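Local atomic coordinates of possible translation initiation inhibitor (Rhodopseudomonas palustris, PDB entry 3LME), a protein that is of unknown function but belongs to the YjgF-like family of small alpha/beta proteins, whose members commonly assemble as trimers. Residues D10-P15 with M59-E64; A50-M55 with A84-V89; R54-M59 with D96-G101. The protein carries 1 engineered substitution. All coordinates share one frame; numbering follows the deposited sequence.

Contact 1. Residues D10-P15 with M59-E64; sequences DKTITP and MLAAAE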
loop_
_atom_site.group_PDB
_atom_site.type_symbol
_atom_site.label_atom_id
_atom_site.label_comp_id
_atom_site.label_asym_id
_atom_site.label_seq_id
_atom_site.Cartn_x
_atom_site.Cartn_y
_atom_site.Cartn_z
ATOM N N ASP A 10 -2.310 -1.682 26.848
ATOM C CA ASP A 10 -3.686 -1.518 27.352
ATOM C C ASP A 10 -4.428 -0.356 26.673
ATOM O O ASP A 10 -5.602 -0.101 26.963
ATOM C CB ASP A 10 -3.764 -1.500 28.894
ATOM C CG ASP A 10 -3.270 -0.187 29.520
ATOM O OD1 ASP A 10 -3.519 0.020 30.737
ATOM O OD2 ASP A 10 -2.636 0.652 28.835
ATOM N N LYS A 11 -3.737 0.315 25.743
ATOM C CA LYS A 11 -4.344 1.363 24.887
ATOM C C LYS A 11 -4.622 0.882 23.435
ATOM O O LYS A 11 -5.253 1.580 22.647
ATOM C CB LYS A 11 -3.502 2.646 24.909
ATOM C CG LYS A 11 -3.763 3.556 26.116
ATOM C CD LYS A 11 -2.427 4.082 26.752
ATOM C CE LYS A 11 -2.672 4.873 28.060
ATOM N NZ LYS A 11 -1.752 4.464 29.185
ATOM N N THR A 12 -4.229 -0.358 23.161
ATOM C CA THR A 12 -4.035 -0.928 21.836
ATOM C C THR A 12 -4.946 -2.137 21.577
ATOM O O THR A 12 -5.467 -2.726 22.519
ATOM C CB THR A 12 -2.551 -1.344 21.725
ATOM O OG1 THR A 12 -1.854 -0.430 20.876
ATOM C CG2 THR A 12 -2.369 -2.743 21.233
ATOM N N ILE A 13 -5.160 -2.454 20.293
ATOM C CA ILE A 13 -5.812 -3.689 19.822
ATOM C C ILE A 13 -5.007 -4.897 20.303
ATOM O O ILE A 13 -3.815 -4.791 20.524
ATOM C CB ILE A 13 -5.937 -3.676 18.243
ATOM C CG1 ILE A 13 -7.156 -2.885 17.806
ATOM C CG2 ILE A 13 -6.019 -5.064 17.614
ATOM C CD1 ILE A 13 -8.464 -3.478 18.234
ATOM N N THR A 14 -5.654 -6.043 20.476
ATOM C CA THR A 14 -4.948 -7.273 20.841
ATOM C C THR A 14 -5.125 -8.282 19.724
ATOM O O THR A 14 -6.230 -8.774 19.523
ATOM C CB THR A 14 -5.467 -7.828 22.172
ATOM O OG1 THR A 14 -5.510 -6.756 23.114
ATOM C CG2 THR A 14 -4.548 -8.923 22.714
ATOM N N PRO A 15 -4.039 -8.580 18.980
ATOM C CA PRO A 15 -4.143 -9.413 17.782
ATOM C C PRO A 15 -4.628 -10.802 18.130
ATOM O O PRO A 15 -4.197 -11.366 19.126
ATOM C CB PRO A 15 -2.724 -9.440 17.224
ATOM C CG PRO A 15 -1.867 -9.006 18.295
ATOM C CD PRO A 15 -2.649 -8.182 19.253
ATOM N N MET A 59 -5.608 2.967 15.175
ATOM C CA MET A 59 -4.380 3.042 14.367
ATOM C C MET A 59 -3.385 3.888 15.162
ATOM O O MET A 59 -2.226 3.458 15.358
ATOM C CB MET A 59 -4.645 3.628 12.949
ATOM C CG MET A 59 -3.407 3.776 12.025
ATOM S SD MET A 59 -3.511 4.838 10.542
ATOM C CE MET A 59 -3.966 6.439 11.213
ATOM N N LEU A 60 -3.845 5.055 15.650
ATOM C CA LEU A 60 -2.957 6.023 16.333
ATOM C C LEU A 60 -2.380 5.498 17.649
ATOM O O LEU A 60 -1.269 5.848 18.016
ATOM C CB LEU A 60 -3.620 7.398 16.513
ATOM C CG LEU A 60 -3.740 8.175 15.191
ATOM C CD1 LEU A 60 -4.711 9.316 15.293
ATOM C CD2 LEU A 60 -2.360 8.648 14.596
ATOM N N ALA A 61 -3.142 4.641 18.325
ATOM C CA ALA A 61 -2.695 3.967 19.529
ATOM C C ALA A 61 -1.567 2.984 19.218
ATOM O O ALA A 61 -0.551 2.938 19.901
ATOM C CB ALA A 61 -3.853 3.259 20.202
ATOM N N ALA A 62 -1.747 2.178 18.193
ATOM C CA ALA A 62 -0.682 1.288 17.806
ATOM C C ALA A 62 0.540 2.158 17.510
ATOM O O ALA A 62 1.637 1.856 17.978
ATOM C CB ALA A 62 -1.085 0.451 16.616
ATOM N N ALA A 63 0.349 3.274 16.806
ATOM C CA ALA A 63 1.494 4.102 16.430
ATOM C C ALA A 63 2.192 4.675 17.661
ATOM O O ALA A 63 3.405 4.574 17.807
ATOM C CB ALA A 63 1.083 5.180 15.512
ATOM N N GLU A 64 1.401 5.246 18.555
ATOM C CA GLU A 64 1.901 5.834 19.785
ATOM C C GLU A 64 2.619 4.790 20.683
ATOM O O GLU A 64 3.598 5.116 21.350
ATOM C CB GLU A 64 0.757 6.584 20.486
ATOM C CG GLU A 64 1.168 7.404 21.690
ATOM C CD GLU A 64 1.241 6.558 22.981
ATOM O OE1 GLU A 64 2.077 6.900 23.863
ATOM O OE2 GLU A 64 0.472 5.550 23.106
#
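Ala61, on the helix, and Lys11, in the loop, meet through a methyl group and a main-chain carbonyl, and the contact follows the helix from there. The CB of Ala61 points toward the loop and sits 3.3 Å from Lys11 O. This is van der Waals packing of a methyl against a peptide oxygen, and it lies where the two backbones come nearest, the CA of Ala61 being 5.6 Å from the CA of Thr12. Thr12 OG1 lies beside the main-chain oxygen of Ala61, at 3.7 Å, too far for a hydrogen bond.

One residue on, Ala62 offers its backbone flank. Its CA lies 3.7 Å from the same Thr12 OG1, so the hydroxyl rests alongside the helix over two successive residues. The Thr12 torsion (chi1 -106°) turns OG1 toward the helix and leaves the methyl CG2 on the far side. The buried methyl of Ala62 continues inward to Ile31 and Met34 of strand 28-35, and Thr12 is held from another direction by a hydrogen bond from Arg39 NE to its carbonyl oxygen.

At the end of the helix, Glu64 lies on the exposed side, near Lys11. Their charged ends do not pair, Lys11 NZ being 6.6 Å from Glu64 OE2; the amine instead makes a long salt bridge to Asp10 OD2. No hydrogen bond joins the two segments, and small side chains let the backbones come close. The loop between strands 4-5 and 22-25 thus lies against helix 48-64, which packs with other residues on the sheet, as expected of the layered alpha/beta subunit of the YjgF-like fold.

Contact 2. Residues A50-M55 with A84-V89; sequences ARIRRM and AKYRPV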
loop_
_atom_site.group_PDB
_atom_site.type_symbol
_atom_site.label_atom_id
_atom_site.label_comp_id
_atom_site.label_asym_id
_atom_site.label_seq_id
_atom_site.Cartn_x
_atom_site.Cartn_y
_atom_site.Cartn_z
ATOM N N ALA A 50 -18.563 7.452 14.472
ATOM C CA ALA A 50 -17.970 6.794 15.612
ATOM C C ALA A 50 -17.086 5.682 15.099
ATOM O O ALA A 50 -16.005 5.480 15.626
ATOM C CB ALA A 50 -19.047 6.254 16.532
ATOM N N ARG A 51 -17.523 4.980 14.053
ATOM C CA ARG A 51 -16.772 3.846 13.498
ATOM C C ARG A 51 -15.438 4.256 12.923
ATOM O O ARG A 51 -14.416 3.650 13.209
ATOM C CB ARG A 51 -17.568 3.185 12.402
ATOM C CG ARG A 51 -17.037 1.856 12.009
ATOM C CD ARG A 51 -17.574 0.751 12.907
ATOM N NE ARG A 51 -17.939 -0.382 12.071
ATOM C CZ ARG A 51 -19.183 -0.653 11.676
ATOM N NH1 ARG A 51 -19.403 -1.703 10.887
ATOM N NH2 ARG A 51 -20.200 0.098 12.092
ATOM N N ILE A 52 -15.466 5.298 12.107
ATOM C CA ILE A 52 -14.288 5.812 11.484
ATOM C C ILE A 52 -13.346 6.488 12.476
ATOM O O ILE A 52 -12.117 6.241 12.417
ATOM C CB ILE A 52 -14.658 6.734 10.339
ATOM C CG1 ILE A 52 -15.030 5.885 9.124
ATOM C CG2 ILE A 52 -13.488 7.654 9.992
ATOM C CD1 ILE A 52 -15.890 6.585 8.147
ATOM N N ARG A 53 -13.885 7.325 13.380
ATOM C CA ARG A 53 -13.055 7.924 14.454
ATOM C C ARG A 53 -12.319 6.807 15.219
ATOM O O ARG A 53 -11.107 6.893 15.462
ATOM C CB ARG A 53 -13.874 8.835 15.391
ATOM C CG ARG A 53 -13.108 9.436 16.596
ATOM C CD ARG A 53 -11.782 10.126 16.163
ATOM N NE ARG A 53 -10.957 10.749 17.230
ATOM C CZ ARG A 53 -11.082 12.012 17.655
ATOM N NH1 ARG A 53 -12.025 12.783 17.147
ATOM N NH2 ARG A 53 -10.270 12.501 18.594
ATOM N N ARG A 54 -13.041 5.736 15.517
ATOM C CA ARG A 54 -12.472 4.636 16.258
ATOM C C ARG A 54 -11.412 3.873 15.479
ATOM O O ARG A 54 -10.460 3.352 16.067
ATOM C CB ARG A 54 -13.567 3.684 16.717
ATOM C CG ARG A 54 -13.116 2.625 17.717
ATOM C CD ARG A 54 -12.701 3.310 18.968
ATOM N NE ARG A 54 -12.833 2.402 20.095
ATOM C CZ ARG A 54 -13.845 2.401 20.955
ATOM N NH1 ARG A 54 -14.847 3.260 20.828
ATOM N NH2 ARG A 54 -13.846 1.513 21.947
ATOM N N MET A 55 -11.587 3.779 14.163
ATOM C CA MET A 55 -10.571 3.201 13.284
ATOM C C MET A 55 -9.293 4.039 13.376
ATOM O O MET A 55 -8.199 3.496 13.587
ATOM C CB MET A 55 -11.089 3.140 11.856
ATOM C CG MET A 55 -10.086 2.677 10.790
ATOM S SD MET A 55 -10.859 2.738 9.160
ATOM C CE MET A 55 -10.901 4.525 8.887
ATOM N N ALA A 84 -18.380 7.358 -2.161
ATOM C CA ALA A 84 -19.308 8.478 -2.208
ATOM C C ALA A 84 -19.834 8.817 -0.797
ATOM O O ALA A 84 -19.983 9.984 -0.453
ATOM C CB ALA A 84 -20.453 8.185 -3.173
ATOM N N LYS A 85 -20.085 7.794 0.014
ATOM C CA LYS A 85 -20.711 7.976 1.314
ATOM C C LYS A 85 -19.734 8.348 2.432
ATOM O O LYS A 85 -20.033 9.216 3.251
ATOM C CB LYS A 85 -21.492 6.708 1.706
ATOM C CG LYS A 85 -22.379 6.883 2.966
ATOM C CD LYS A 85 -23.529 5.889 3.028
ATOM C CE LYS A 85 -23.945 5.662 4.485
ATOM N NZ LYS A 85 -25.017 4.617 4.636
ATOM N N TYR A 86 -18.579 7.689 2.465
ATOM C CA TYR A 86 -17.660 7.816 3.585
ATOM C C TYR A 86 -16.474 8.754 3.399
ATOM O O TYR A 86 -15.824 9.139 4.375
ATOM C CB TYR A 86 -17.182 6.445 4.025
ATOM C CG TYR A 86 -18.334 5.529 4.321
ATOM C CD1 TYR A 86 -19.264 5.846 5.308
ATOM C CD2 TYR A 86 -18.509 4.356 3.598
ATOM C CE1 TYR A 86 -20.327 5.014 5.572
ATOM C CE2 TYR A 86 -19.563 3.521 3.849
ATOM C CZ TYR A 86 -20.468 3.852 4.835
ATOM O OH TYR A 86 -21.525 3.009 5.076
ATOM N N ARG A 87 -16.184 9.142 2.170
ATOM C CA ARG A 87 -15.097 10.062 1.980
ATOM C C ARG A 87 -15.345 11.326 2.816
ATOM O O ARG A 87 -14.448 11.772 3.515
ATOM C CB ARG A 87 -14.881 10.379 0.506
ATOM C CG ARG A 87 -13.457 10.732 0.198
ATOM C CD ARG A 87 -13.352 11.765 -0.868
ATOM N NE ARG A 87 -14.088 13.004 -0.528
ATOM C CZ ARG A 87 -15.179 13.457 -1.173
ATOM N NH1 ARG A 87 -15.755 14.603 -0.794
ATOM N NH2 ARG A 87 -15.686 12.774 -2.204
ATOM N N PRO A 88 -16.571 11.888 2.772
ATOM C CA PRO A 88 -16.820 13.075 3.608
ATOM C C PRO A 88 -16.695 12.814 5.128
ATOM O O PRO A 88 -16.374 13.737 5.903
ATOM C CB PRO A 88 -18.266 13.478 3.258
ATOM C CG PRO A 88 -18.807 12.368 2.411
ATOM C CD PRO A 88 -17.660 11.653 1.810
ATOM N N VAL A 89 -16.949 11.579 5.543
ATOM C CA VAL A 89 -16.855 11.249 6.941
ATOM C C VAL A 89 -15.373 11.214 7.316
ATOM O O VAL A 89 -14.958 11.870 8.283
ATOM C CB VAL A 89 -17.574 9.918 7.277
ATOM C CG1 VAL A 89 -17.525 9.655 8.771
ATOM C CG2 VAL A 89 -19.050 9.923 6.760
#
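Tyr86 O accepts a weak hydrogen bond from Val89 N at 2.9 Å, and the two residues it joins are those that receive Ile52 of the facing helix. This bond spans three residues instead of four: the helix is kinked here, and Pro88 has no N-H to give to the preceding turn. The partner segment is regular, with Arg54 N bonded to Ala50 O at 3.0 Å.

Between the helices the contact is carried by one branch of Ile52. With chi1 at -79°, CG1 lies opposite the carbonyl carbon, and a nearly extended chi2 of 157° sends CD1 on toward helix 83-98. There CD1 meets Val89 CG1 at 3.5 Å and Val89 CB at 3.8 Å, the two side chains meeting at a slant. The same methyl reaches Tyr86 CB at 4.3 Å, so it touches both residues one turn apart. Farther along, Val93 of the same helix also packs on Ile52. One face of the Tyr86 ring is covered from its own segment by Lys85 CG, 3.8 Å above the plane and toward the rim.

The charged side chains look elsewhere. Arg51 pairs with Asp118, Arg53 with Asp57, and Arg87 bridges to Asp115 of the second subunit and to a sulfate ion, probably from the crystallisation liquor.

With no polar bond crossing between the segments, attraction here is probably hydrophobic burial and dispersion around a single isoleucine methyl, while the ionic groups serve other neighbours, including the trimer interface.

Contact 3. Residues R54-M59 with D96-G101; sequences RMFDNM and DIWGDG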
loop_
_atom_site.group_PDB
_atom_site.type_symbol
_atom_site.label_atom_id
_atom_site.label_comp_id
_atom_site.label_asym_id
_atom_site.label_seq_id
_atom_site.Cartn_x
_atom_site.Cartn_y
_atom_site.Cartn_z
ATOM N N ARG A 54 -13.041 5.736 15.517
ATOM C CA ARG A 54 -12.472 4.636 16.258
ATOM C C ARG A 54 -11.412 3.873 15.479
ATOM O O ARG A 54 -10.460 3.352 16.067
ATOM C CB ARG A 54 -13.567 3.684 16.717
ATOM C CG ARG A 54 -13.116 2.625 17.717
ATOM C CD ARG A 54 -12.701 3.310 18.968
ATOM N NE ARG A 54 -12.833 2.402 20.095
ATOM C CZ ARG A 54 -13.845 2.401 20.955
ATOM N NH1 ARG A 54 -14.847 3.260 20.828
ATOM N NH2 ARG A 54 -13.846 1.513 21.947
ATOM N N MET A 55 -11.587 3.779 14.163
ATOM C CA MET A 55 -10.571 3.201 13.284
ATOM C C MET A 55 -9.293 4.039 13.376
ATOM O O MET A 55 -8.199 3.496 13.587
ATOM C CB MET A 55 -11.089 3.140 11.856
ATOM C CG MET A 55 -10.086 2.677 10.790
ATOM S SD MET A 55 -10.859 2.738 9.160
ATOM C CE MET A 55 -10.901 4.525 8.887
ATOM N N PHE A 56 -9.439 5.364 13.279
ATOM C CA PHE A 56 -8.280 6.244 13.433
ATOM C C PHE A 56 -7.609 6.157 14.815
ATOM O O PHE A 56 -6.373 6.038 14.900
ATOM C CB PHE A 56 -8.648 7.666 13.104
ATOM C CG PHE A 56 -8.637 7.961 11.651
ATOM C CD1 PHE A 56 -7.458 8.236 11.005
ATOM C CD2 PHE A 56 -9.815 7.970 10.924
ATOM C CE1 PHE A 56 -7.450 8.533 9.654
ATOM C CE2 PHE A 56 -9.824 8.255 9.538
ATOM C CZ PHE A 56 -8.653 8.531 8.911
ATOM N N ASP A 57 -8.415 6.190 15.885
ATOM C CA ASP A 57 -7.894 6.047 17.235
ATOM C C ASP A 57 -7.158 4.695 17.412
ATOM O O ASP A 57 -6.051 4.659 17.972
ATOM C CB ASP A 57 -9.008 6.183 18.274
ATOM C CG ASP A 57 -9.599 7.614 18.375
ATOM O OD1 ASP A 57 -9.009 8.621 17.895
ATOM O OD2 ASP A 57 -10.687 7.728 18.985
ATOM N N ASN A 58 -7.736 3.586 16.950
ATOM C CA ASN A 58 -7.016 2.339 17.069
ATOM C C ASN A 58 -5.648 2.414 16.395
ATOM O O ASN A 58 -4.657 1.947 16.963
ATOM C CB ASN A 58 -7.788 1.178 16.464
ATOM C CG ASN A 58 -8.929 0.711 17.317
ATOM O OD1 ASN A 58 -9.859 0.093 16.827
ATOM N ND2 ASN A 58 -8.866 0.982 18.591
ATOM N N MET A 59 -5.608 2.967 15.175
ATOM C CA MET A 59 -4.380 3.042 14.367
ATOM C C MET A 59 -3.385 3.888 15.162
ATOM O O MET A 59 -2.226 3.458 15.358
ATOM C CB MET A 59 -4.645 3.628 12.949
ATOM C CG MET A 59 -3.407 3.776 12.025
ATOM S SD MET A 59 -3.511 4.838 10.542
ATOM C CE MET A 59 -3.966 6.439 11.213
ATOM N N ASP A 96 -11.103 16.657 12.665
ATOM C CA ASP A 96 -11.194 16.585 14.106
ATOM C C ASP A 96 -9.835 16.293 14.738
ATOM O O ASP A 96 -9.529 16.768 15.834
ATOM C CB ASP A 96 -12.168 15.488 14.521
ATOM C CG ASP A 96 -13.637 15.908 14.440
ATOM O OD1 ASP A 96 -13.965 17.134 14.286
ATOM O OD2 ASP A 96 -14.464 14.952 14.547
ATOM N N ILE A 97 -9.036 15.491 14.043
ATOM C CA ILE A 97 -7.813 14.971 14.614
ATOM C C ILE A 97 -6.660 15.902 14.295
ATOM O O ILE A 97 -5.895 16.270 15.181
ATOM C CB ILE A 97 -7.554 13.498 14.161
ATOM C CG1 ILE A 97 -8.622 12.584 14.781
ATOM C CG2 ILE A 97 -6.145 13.036 14.524
ATOM C CD1 ILE A 97 -8.457 11.124 14.481
ATOM N N TRP A 98 -6.571 16.313 13.040
ATOM C CA TRP A 98 -5.432 17.059 12.542
ATOM C C TRP A 98 -5.660 18.578 12.578
ATOM O O TRP A 98 -4.760 19.354 12.279
ATOM C CB TRP A 98 -5.060 16.570 11.120
ATOM C CG TRP A 98 -4.097 15.401 11.134
ATOM C CD1 TRP A 98 -2.739 15.478 11.169
ATOM C CD2 TRP A 98 -4.421 13.996 11.123
ATOM N NE1 TRP A 98 -2.194 14.216 11.186
ATOM C CE2 TRP A 98 -3.202 13.288 11.166
ATOM C CE3 TRP A 98 -5.619 13.271 11.071
ATOM C CZ2 TRP A 98 -3.143 11.875 11.161
ATOM C CZ3 TRP A 98 -5.564 11.872 11.079
ATOM C CH2 TRP A 98 -4.334 11.189 11.131
ATOM N N GLY A 99 -6.860 18.997 12.939
ATOM C CA GLY A 99 -7.191 20.399 12.931
ATOM C C GLY A 99 -7.140 20.914 11.518
ATOM O O GLY A 99 -7.677 20.286 10.601
ATOM N N ASP A 100 -6.490 22.064 11.343
ATOM C CA ASP A 100 -6.324 22.657 10.020
ATOM C C ASP A 100 -5.053 22.163 9.301
ATOM O O ASP A 100 -4.706 22.685 8.234
ATOM C CB ASP A 100 -6.344 24.184 10.110
ATOM C CG ASP A 100 -5.073 24.766 10.762
ATOM O OD1 ASP A 100 -4.186 23.988 11.244
ATOM O OD2 ASP A 100 -4.980 26.023 10.790
ATOM N N GLY A 101 -4.380 21.160 9.868
ATOM C CA GLY A 101 -3.229 20.535 9.200
ATOM C C GLY A 101 -1.898 20.733 9.911
ATOM O O GLY A 101 -1.872 21.108 11.078
#
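Apolar packing joins Phe56 and Ile97, whose CA atoms, 8.8 Å apart, mark where the two backbones come nearest. Ile97 CD1 lies 3.7 Å from Phe56 CB, at the root of the aromatic side chain. The extended chi2 of Ile97, -177°, carries CD1 over to Phe56, while CG2, the other branch, lies over one face of the Trp98 ring, 3.5 Å above the plane and toward the rim.

The aromatic contact is between Phe56 and Trp98. Phe56 CE1 comes to the edge of the indole, near its plane, and lies 4.1 Å from Trp98 CZ3; CD1 of the phenyl is equally close to the same atom. The two side chains cross at about a right angle.

Polar groups serve neighbours outside the segments. Trp98 NE1 gives a hydrogen bond to Lys70 O, which probably restrains the rotation of the indole, and Ile97 O receives Lys70 NZ. Asp57 OD1 passes 4.3 Å from Ile97 CD1 but is salt-bridged to Arg53. Beyond the helix, Gly99 takes positive phi and a type II' turn is closed by Gly101 N to Trp98 O at 3.0 Å.

Phe56 also packs on Ile122 of strand 120-127, so the interhelical contact continues onto the sheet; two helices side by side on one face of a sheet are characteristic of the YjgF-like fold.

All three contacts use helix 48-64, which is met by the 10-15 loop toward its C-terminal end (contact 1) and by helix 83-98 along another flank (contacts 2 and 3). The centres of contacts 2 and 3 are about 11 Å apart; Arg53 links them, its NE 3.7 Å from Ile97 CD1. Contacts 1 and 3 share Met59, have centres about 14 Å apart and touch through Leu60 CD1 and Ile97 CG2, 4.1 Å from each other. Contacts 1 and 2 are farthest, about 19 Å between centres, on opposite sides of the chain's centre. Of the three, contact 2 alone touches another subunit, through Arg87, which also binds a sulfate ion.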